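Local coordinates for glycosyl hydrolases family 2, sugar binding domain protein (Bacteroides uniformis str. 3978 T3 ii, PDB 6D1P) that probably hydrolyses O-glycosidic bonds as a glycoside hydrolase family 2 beta-glucuronidase from a human gut bacterium, at residues Q709-L720 with E736-D747. Numbering follows the deposited sequence.
Sequences QTRTWGKPSRIL and ELIDENGIRCLD
Trp713 lies flat against the backbone of 745-746, with Cys745 CA 3.8 Å from the centroid of its five-membered ring and Leu746 CB 3.9 Å from that of its six-membered ring, two CH-pi contacts over one face. A broad indole suits this place because it spans two residues and still has an N-H to give: NE1 donates to Asp747 OD2 at 2.7 Å, meeting the carboxylate from above its plane, with ring and carboxylate planes 75° apart. CG sits between backbone N and carbonyl carbon (chi1 58°), which swings the indole over the 745-746 chain. Trp634 of strand 632-634 packs edge-to-face with the indole. Were Trp713 replaced by an alanine, Asp747 OD2 would probably lose this donor and a gap would open over Cys745 CA and Leu746 CB.

Among apolar contacts, Pro716 CG rests on Cys745 SG (3.7 Å). Separately, the Ile743 CD1 methyl lies over one face of the cationic Arg711 guanidinium, offset toward its rim.

The two oxygens of buried Asp739 divide the work, which suits a short carboxylate. OD2 reaches across to accept from Gly714 N (3.2 Å) through its anti lone pair, while OD1 braces the turn, taking Asn741 N and Ile743 N from opposite faces of the carboxylate. The bond from Asn741 N makes an Asx turn within the type I turn 739-742, where Gly742 is called for because a CB would jam against Asn741 O.

Backbone bonds pair strands 718-723 and 730-738 as an antiparallel hairpin. Ile738 O accepts from both Ser717 N (2.8 Å) and Arg718 N (3.2 Å), a classic beta bulge, before regular pairing runs to Leu720 and Glu736. Between these hydrogen-bonded pairs, on the opposite face, Ile719 CG1 and Leu737 CD2 lie side by side, 3.8 Å apart.

Main-chain pairing thus secures the hairpin, whereas a carboxylate and an indole fasten the 710-717 connection where the sheet of strand 698-709 gives way to the hairpin's.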
ATOM      1  N   GLN A 709     -32.882  28.428 -18.610  1.00 36.04           N
ATOM      2  CA  GLN A 709     -33.881  27.434 -18.255  1.00 35.52           C
ATOM      3  C   GLN A 709     -34.878  28.058 -17.294  1.00 36.47           C
ATOM      4  O   GLN A 709     -34.502  28.529 -16.216  1.00 36.82           O
ATOM      5  CB  GLN A 709     -33.223  26.198 -17.643  1.00 36.60           C
ATOM      6  CG  GLN A 709     -34.156  25.296 -16.842  1.00 35.07           C
ATOM      7  CD  GLN A 709     -33.421  24.093 -16.255  1.00 43.33           C
ATOM      8  OE1 GLN A 709     -32.537  23.512 -16.902  1.00 41.26           O
ATOM      9  NE2 GLN A 709     -33.771  23.724 -15.021  1.00 37.24           N
ATOM     10  N   THR A 710     -36.145  28.058 -17.690  1.00 39.48           N
ATOM     11  CA  THR A 710     -37.196  28.660 -16.894  1.00 38.71           C
ATOM     12  C   THR A 710     -38.011  27.637 -16.138  1.00 37.49           C
ATOM     13  O   THR A 710     -38.703  28.004 -15.189  1.00 42.70           O
ATOM     14  CB  THR A 710     -38.123  29.493 -17.783  1.00 41.32           C
ATOM     15  OG1 THR A 710     -38.694  28.650 -18.793  1.00 48.80           O
ATOM     16  CG2 THR A 710     -37.335  30.611 -18.441  1.00 38.11           C
ATOM     17  N   ARG A 711     -37.941  26.369 -16.515  1.00 40.89           N
ATOM     18  CA  ARG A 711     -38.594  25.355 -15.706  1.00 41.10           C
ATOM     19  C   ARG A 711     -37.797  25.141 -14.422  1.00 43.32           C
ATOM     20  O   ARG A 711     -36.563  25.199 -14.416  1.00 38.39           O
ATOM     21  CB  ARG A 711     -38.762  24.062 -16.503  1.00 40.77           C
ATOM     22  CG  ARG A 711     -39.677  24.247 -17.705  1.00 40.58           C
ATOM     23  CD  ARG A 711     -40.427  22.978 -18.095  1.00 53.92           C
ATOM     24  NE  ARG A 711     -40.913  22.231 -16.934  1.00 60.09           N
ATOM     25  CZ  ARG A 711     -41.672  21.139 -17.019  1.00 56.53           C
ATOM     26  NH1 ARG A 711     -42.064  20.491 -15.922  1.00 51.73           N
ATOM     27  NH2 ARG A 711     -42.041  20.694 -18.213  1.00 56.42           N
ATOM     28  N   THR A 712     -38.516  24.979 -13.319  1.00 40.47           N
ATOM     29  CA  THR A 712     -37.930  24.666 -12.029  1.00 43.11           C
ATOM     30  C   THR A 712     -37.824  23.143 -11.873  1.00 45.03           C
ATOM     31  O   THR A 712     -38.300  22.381 -12.717  1.00 43.81           O
ATOM     32  CB  THR A 712     -38.776  25.289 -10.934  1.00 41.76           C
ATOM     33  OG1 THR A 712     -40.126  24.859 -11.118  1.00 41.22           O
ATOM     34  CG2 THR A 712     -38.732  26.814 -11.047  1.00 39.48           C
ATOM     35  N   TRP A 713     -37.178  22.692 -10.794  1.00 38.08           N
ATOM     36  CA  TRP A 713     -36.843  21.280 -10.675  1.00 37.21           C
ATOM     37  C   TRP A 713     -37.147  20.753  -9.283  1.00 36.74           C
ATOM     38  O   TRP A 713     -37.048  21.475  -8.289  1.00 39.96           O
ATOM     39  CB  TRP A 713     -35.368  21.030 -11.003  1.00 35.79           C
ATOM     40  CG  TRP A 713     -34.438  21.803 -10.132  1.00 39.39           C
ATOM     41  CD1 TRP A 713     -33.895  21.398  -8.946  1.00 34.04           C
ATOM     42  CD2 TRP A 713     -33.940  23.124 -10.373  1.00 31.78           C
ATOM     43  NE1 TRP A 713     -33.091  22.383  -8.437  1.00 34.67           N
ATOM     44  CE2 TRP A 713     -33.097  23.453  -9.293  1.00 33.10           C
ATOM     45  CE3 TRP A 713     -34.125  24.058 -11.398  1.00 34.81           C
ATOM     46  CZ2 TRP A 713     -32.444  24.683  -9.200  1.00 33.48           C
ATOM     47  CZ3 TRP A 713     -33.471  25.287 -11.310  1.00 34.54           C
ATOM     48  CH2 TRP A 713     -32.639  25.585 -10.219  1.00 36.20           C
ATOM     49  N   GLY A 714     -37.523  19.478  -9.227  1.00 36.37           N
ATOM     50  CA  GLY A 714     -37.651  18.750  -7.981  1.00 37.12           C
ATOM     51  C   GLY A 714     -36.341  18.096  -7.585  1.00 41.87           C
ATOM     52  O   GLY A 714     -35.268  18.430  -8.097  1.00 43.52           O
ATOM     53  N   LYS A 715     -36.434  17.141  -6.652  1.00 45.47           N
ATOM     54  CA  LYS A 715     -35.218  16.495  -6.179  1.00 47.00           C
ATOM     55  C   LYS A 715     -34.667  15.541  -7.238  1.00 43.03           C
ATOM     56  O   LYS A 715     -35.419  15.028  -8.066  1.00 45.74           O
ATOM     57  CB  LYS A 715     -35.470  15.733  -4.882  1.00 40.94           C
ATOM     58  CG  LYS A 715     -35.305  16.590  -3.609  1.00 57.07           C
ATOM     59  CD  LYS A 715     -34.169  17.646  -3.720  1.00 56.37           C
ATOM     60  CE  LYS A 715     -33.297  17.726  -2.451  1.00 56.80           C
ATOM     61  NZ  LYS A 715     -32.365  16.552  -2.316  1.00 55.90           N
ATOM     62  N   PRO A 716     -33.352  15.318  -7.250  1.00 46.58           N
ATOM     63  CA  PRO A 716     -32.771  14.401  -8.236  1.00 40.36           C
ATOM     64  C   PRO A 716     -33.430  13.032  -8.206  1.00 40.29           C
ATOM     65  O   PRO A 716     -33.807  12.516  -7.152  1.00 32.91           O
ATOM     66  CB  PRO A 716     -31.298  14.341  -7.825  1.00 36.88           C
ATOM     67  CG  PRO A 716     -31.032  15.727  -7.304  1.00 36.63           C
ATOM     68  CD  PRO A 716     -32.308  16.097  -6.554  1.00 42.93           C
ATOM     69  N   SER A 717     -33.571  12.453  -9.397  1.00 38.78           N
ATOM     70  CA  SER A 717     -34.342  11.234  -9.583  1.00 38.35           C
ATOM     71  C   SER A 717     -33.746  10.280 -10.615  1.00 38.93           C
ATOM     72  O   SER A 717     -33.987   9.074 -10.515  1.00 37.07           O
ATOM     73  CB  SER A 717     -35.781  11.609  -9.980  1.00 37.79           C
ATOM     74  OG  SER A 717     -36.486  10.570 -10.632  1.00 40.44           O
ATOM     75  N   ARG A 718     -32.966  10.754 -11.582  1.00 32.11           N
ATOM     76  CA  ARG A 718     -32.332   9.884 -12.555  1.00 36.24           C
ATOM     77  C   ARG A 718     -30.975  10.462 -12.907  1.00 38.67           C
ATOM     78  O   ARG A 718     -30.740  11.668 -12.788  1.00 34.64           O
ATOM     79  CB  ARG A 718     -33.148   9.732 -13.855  1.00 39.58           C
ATOM     80  CG  ARG A 718     -34.320   8.786 -13.792  1.00 40.66           C
ATOM     81  CD  ARG A 718     -34.304   7.828 -14.985  1.00 47.18           C
ATOM     82  NE  ARG A 718     -34.631   8.463 -16.260  1.00 46.11           N
ATOM     83  CZ  ARG A 718     -34.141   8.068 -17.434  1.00 47.78           C
ATOM     84  NH1 ARG A 718     -33.292   7.049 -17.500  1.00 48.14           N
ATOM     85  NH2 ARG A 718     -34.488   8.696 -18.547  1.00 46.66           N
ATOM     86  N   ILE A 719     -30.090   9.590 -13.374  1.00 36.77           N
ATOM     87  CA  ILE A 719     -28.791   9.995 -13.886  1.00 37.48           C
ATOM     88  C   ILE A 719     -28.769   9.692 -15.369  1.00 34.71           C
ATOM     89  O   ILE A 719     -29.066   8.567 -15.778  1.00 37.91           O
ATOM     90  CB  ILE A 719     -27.642   9.270 -13.167  1.00 35.26           C
ATOM     91  CG1 ILE A 719     -27.814   9.360 -11.650  1.00 37.36           C
ATOM     92  CG2 ILE A 719     -26.316   9.843 -13.609  1.00 30.34           C
ATOM     93  CD1 ILE A 719     -26.825   8.518 -10.870  1.00 39.75           C
ATOM     94  N   LEU A 720     -28.425  10.687 -16.170  1.00 35.53           N
ATOM     95  CA  LEU A 720     -28.264  10.511 -17.601  1.00 33.89           C
ATOM     96  C   LEU A 720     -26.793  10.633 -17.954  1.00 34.30           C
ATOM     97  O   LEU A 720     -26.101  11.529 -17.461  1.00 33.74           O
ATOM     98  CB  LEU A 720     -29.055  11.553 -18.393  1.00 36.24           C
ATOM     99  CG  LEU A 720     -30.571  11.600 -18.227  1.00 44.21           C
ATOM    100  CD1 LEU A 720     -31.154  12.615 -19.206  1.00 42.24           C
ATOM    101  CD2 LEU A 720     -31.188  10.231 -18.441  1.00 40.04           C
ATOM    102  N   GLU A 736     -25.663  13.642 -15.634  1.00 29.41           N
ATOM    103  CA  GLU A 736     -26.623  14.704 -15.394  1.00 31.94           C
ATOM    104  C   GLU A 736     -27.656  14.205 -14.399  1.00 33.95           C
ATOM    105  O   GLU A 736     -28.242  13.140 -14.601  1.00 34.23           O
ATOM    106  CB  GLU A 736     -27.306  15.126 -16.709  1.00 34.92           C
ATOM    107  CG  GLU A 736     -28.062  16.452 -16.634  1.00 34.92           C
ATOM    108  CD  GLU A 736     -28.830  16.757 -17.912  1.00 39.46           C
ATOM    109  OE1 GLU A 736     -29.591  15.881 -18.374  1.00 40.36           O
ATOM    110  OE2 GLU A 736     -28.655  17.865 -18.471  1.00 41.91           O
ATOM    111  N   LEU A 737     -27.866  14.953 -13.321  1.00 32.07           N
ATOM    112  CA  LEU A 737     -28.952  14.655 -12.401  1.00 31.56           C
ATOM    113  C   LEU A 737     -30.202  15.378 -12.895  1.00 35.08           C
ATOM    114  O   LEU A 737     -30.159  16.590 -13.139  1.00 38.09           O
ATOM    115  CB  LEU A 737     -28.587  15.096 -10.984  1.00 30.93           C
ATOM    116  CG  LEU A 737     -27.351  14.389 -10.420  1.00 33.00           C
ATOM    117  CD1 LEU A 737     -26.892  14.975  -9.107  1.00 27.39           C
ATOM    118  CD2 LEU A 737     -27.642  12.899 -10.248  1.00 28.58           C
ATOM    119  N   ILE A 738     -31.299  14.637 -13.079  1.00 33.37           N
ATOM    120  CA  ILE A 738     -32.558  15.224 -13.532  1.00 35.90           C
ATOM    121  C   ILE A 738     -33.665  14.838 -12.559  1.00 38.33           C
ATOM    122  O   ILE A 738     -33.545  13.874 -11.806  1.00 40.38           O
ATOM    123  CB  ILE A 738     -32.953  14.798 -14.968  1.00 35.43           C
ATOM    124  CG1 ILE A 738     -33.281  13.303 -14.989  1.00 41.79           C
ATOM    125  CG2 ILE A 738     -31.860  15.155 -15.960  1.00 32.81           C
ATOM    126  CD1 ILE A 738     -33.972  12.859 -16.249  1.00 40.44           C
ATOM    127  N   ASP A 739     -34.749  15.618 -12.568  1.00 39.11           N
ATOM    128  CA  ASP A 739     -35.898  15.332 -11.719  1.00 37.74           C
ATOM    129  C   ASP A 739     -36.832  14.338 -12.408  1.00 37.90           C
ATOM    130  O   ASP A 739     -36.589  13.887 -13.527  1.00 37.94           O
ATOM    131  CB  ASP A 739     -36.650  16.616 -11.311  1.00 40.04           C
ATOM    132  CG  ASP A 739     -37.299  17.389 -12.513  1.00 40.46           C
ATOM    133  OD1 ASP A 739     -37.401  16.879 -13.659  1.00 34.86           O
ATOM    134  OD2 ASP A 739     -37.659  18.584 -12.317  1.00 47.19           O
ATOM    135  N   GLU A 740     -37.954  14.056 -11.759  1.00 40.16           N
ATOM    136  CA  GLU A 740     -38.879  13.067 -12.290  1.00 45.15           C
ATOM    137  C   GLU A 740     -39.661  13.557 -13.514  1.00 43.28           C
ATOM    138  O   GLU A 740     -40.473  12.795 -14.051  1.00 42.16           O
ATOM    139  CB  GLU A 740     -39.863  12.623 -11.204  1.00 43.63           C
ATOM    140  CG  GLU A 740     -40.661  13.787 -10.587  1.00 49.81           C
ATOM    141  CD  GLU A 740     -41.910  13.360  -9.851  1.00 53.20           C
ATOM    142  OE1 GLU A 740     -42.682  12.573 -10.440  1.00 61.49           O
ATOM    143  OE2 GLU A 740     -42.129  13.812  -8.700  1.00 54.55           O
ATOM    144  N   ASN A 741     -39.462  14.797 -13.954  1.00 37.22           N
ATOM    145  CA  ASN A 741     -40.053  15.289 -15.189  1.00 38.12           C
ATOM    146  C   ASN A 741     -38.986  15.579 -16.233  1.00 38.59           C
ATOM    147  O   ASN A 741     -39.293  16.128 -17.297  1.00 37.38           O
ATOM    148  CB  ASN A 741     -40.906  16.537 -14.919  1.00 41.46           C
ATOM    149  CG  ASN A 741     -41.917  16.331 -13.781  1.00 46.39           C
ATOM    150  OD1 ASN A 741     -42.012  17.153 -12.865  1.00 45.45           O
ATOM    151  ND2 ASN A 741     -42.660  15.223 -13.832  1.00 44.29           N
ATOM    152  N   GLY A 742     -37.736  15.211 -15.954  1.00 35.81           N
ATOM    153  CA  GLY A 742     -36.657  15.404 -16.898  1.00 32.82           C
ATOM    154  C   GLY A 742     -35.957  16.738 -16.820  1.00 33.85           C
ATOM    155  O   GLY A 742     -35.200  17.077 -17.738  1.00 36.80           O
ATOM    156  N   ILE A 743     -36.175  17.507 -15.761  1.00 34.10           N
ATOM    157  CA  ILE A 743     -35.556  18.821 -15.623  1.00 35.59           C
ATOM    158  C   ILE A 743     -34.232  18.670 -14.879  1.00 36.42           C
ATOM    159  O   ILE A 743     -34.175  18.047 -13.807  1.00 34.61           O
ATOM    160  CB  ILE A 743     -36.496  19.798 -14.894  1.00 35.97           C
ATOM    161  CG1 ILE A 743     -37.885  19.790 -15.543  1.00 39.78           C
ATOM    162  CG2 ILE A 743     -35.905  21.200 -14.897  1.00 36.08           C
ATOM    163  CD1 ILE A 743     -37.853  20.018 -17.052  1.00 35.67           C
ATOM    164  N   ARG A 744     -33.165  19.232 -15.450  1.00 36.81           N
ATOM    165  CA  ARG A 744     -31.876  19.240 -14.769  1.00 38.30           C
ATOM    166  C   ARG A 744     -32.007  19.890 -13.390  1.00 38.88           C
ATOM    167  O   ARG A 744     -32.642  20.939 -13.232  1.00 33.70           O
ATOM    168  CB  ARG A 744     -30.823  19.981 -15.612  1.00 33.69           C
ATOM    169  CG  ARG A 744     -29.394  19.904 -15.006  1.00 37.22           C
ATOM    170  CD  ARG A 744     -28.303  20.577 -15.867  1.00 36.25           C
ATOM    171  NE  ARG A 744     -28.039  19.838 -17.097  1.00 37.33           N
ATOM    172  CZ  ARG A 744     -27.054  20.097 -17.955  1.00 39.62           C
ATOM    173  NH1 ARG A 744     -26.202  21.097 -17.737  1.00 37.84           N
ATOM    174  NH2 ARG A 744     -26.916  19.334 -19.035  1.00 35.15           N
ATOM    175  N   CYS A 745     -31.416  19.251 -12.383  1.00 36.07           N
ATOM    176  CA  CYS A 745     -31.408  19.796 -11.028  1.00 32.16           C
ATOM    177  C   CYS A 745     -30.202  20.712 -10.904  1.00 31.96           C
ATOM    178  O   CYS A 745     -29.091  20.258 -10.631  1.00 34.90           O
ATOM    179  CB  CYS A 745     -31.363  18.678 -10.000  1.00 33.82           C
ATOM    180  SG  CYS A 745     -32.563  17.399 -10.289  1.00 38.90           S
ATOM    181  N   LEU A 746     -30.419  22.009 -11.075  1.00 34.56           N
ATOM    182  CA  LEU A 746     -29.317  22.938 -11.281  1.00 26.40           C
ATOM    183  C   LEU A 746     -28.626  23.348  -9.987  1.00 29.26           C
ATOM    184  O   LEU A 746     -27.615  24.061 -10.036  1.00 28.92           O
ATOM    185  CB  LEU A 746     -29.820  24.170 -12.037  1.00 33.14           C
ATOM    186  CG  LEU A 746     -30.112  23.931 -13.523  1.00 35.88           C
ATOM    187  CD1 LEU A 746     -30.857  25.110 -14.157  1.00 37.25           C
ATOM    188  CD2 LEU A 746     -28.812  23.665 -14.274  1.00 31.99           C
ATOM    189  N   ASP A 747     -29.127  22.917  -8.833  1.00 28.47           N
ATOM    190  CA  ASP A 747     -28.433  23.157  -7.575  1.00 31.86           C
ATOM    191  C   ASP A 747     -28.086  21.845  -6.878  1.00 30.74           C
ATOM    192  O   ASP A 747     -27.859  21.834  -5.659  1.00 30.59           O
ATOM    193  CB  ASP A 747     -29.271  24.061  -6.665  1.00 28.78           C
ATOM    194  CG  ASP A 747     -30.582  23.417  -6.267  1.00 35.13           C
ATOM    195  OD1 ASP A 747     -31.263  23.936  -5.361  1.00 39.34           O
ATOM    196  OD2 ASP A 747     -30.922  22.371  -6.858  1.00 34.09           O
TER
HETATM  197  O   HOH W   1     -33.277  20.487 -18.098  1.00 39.08           O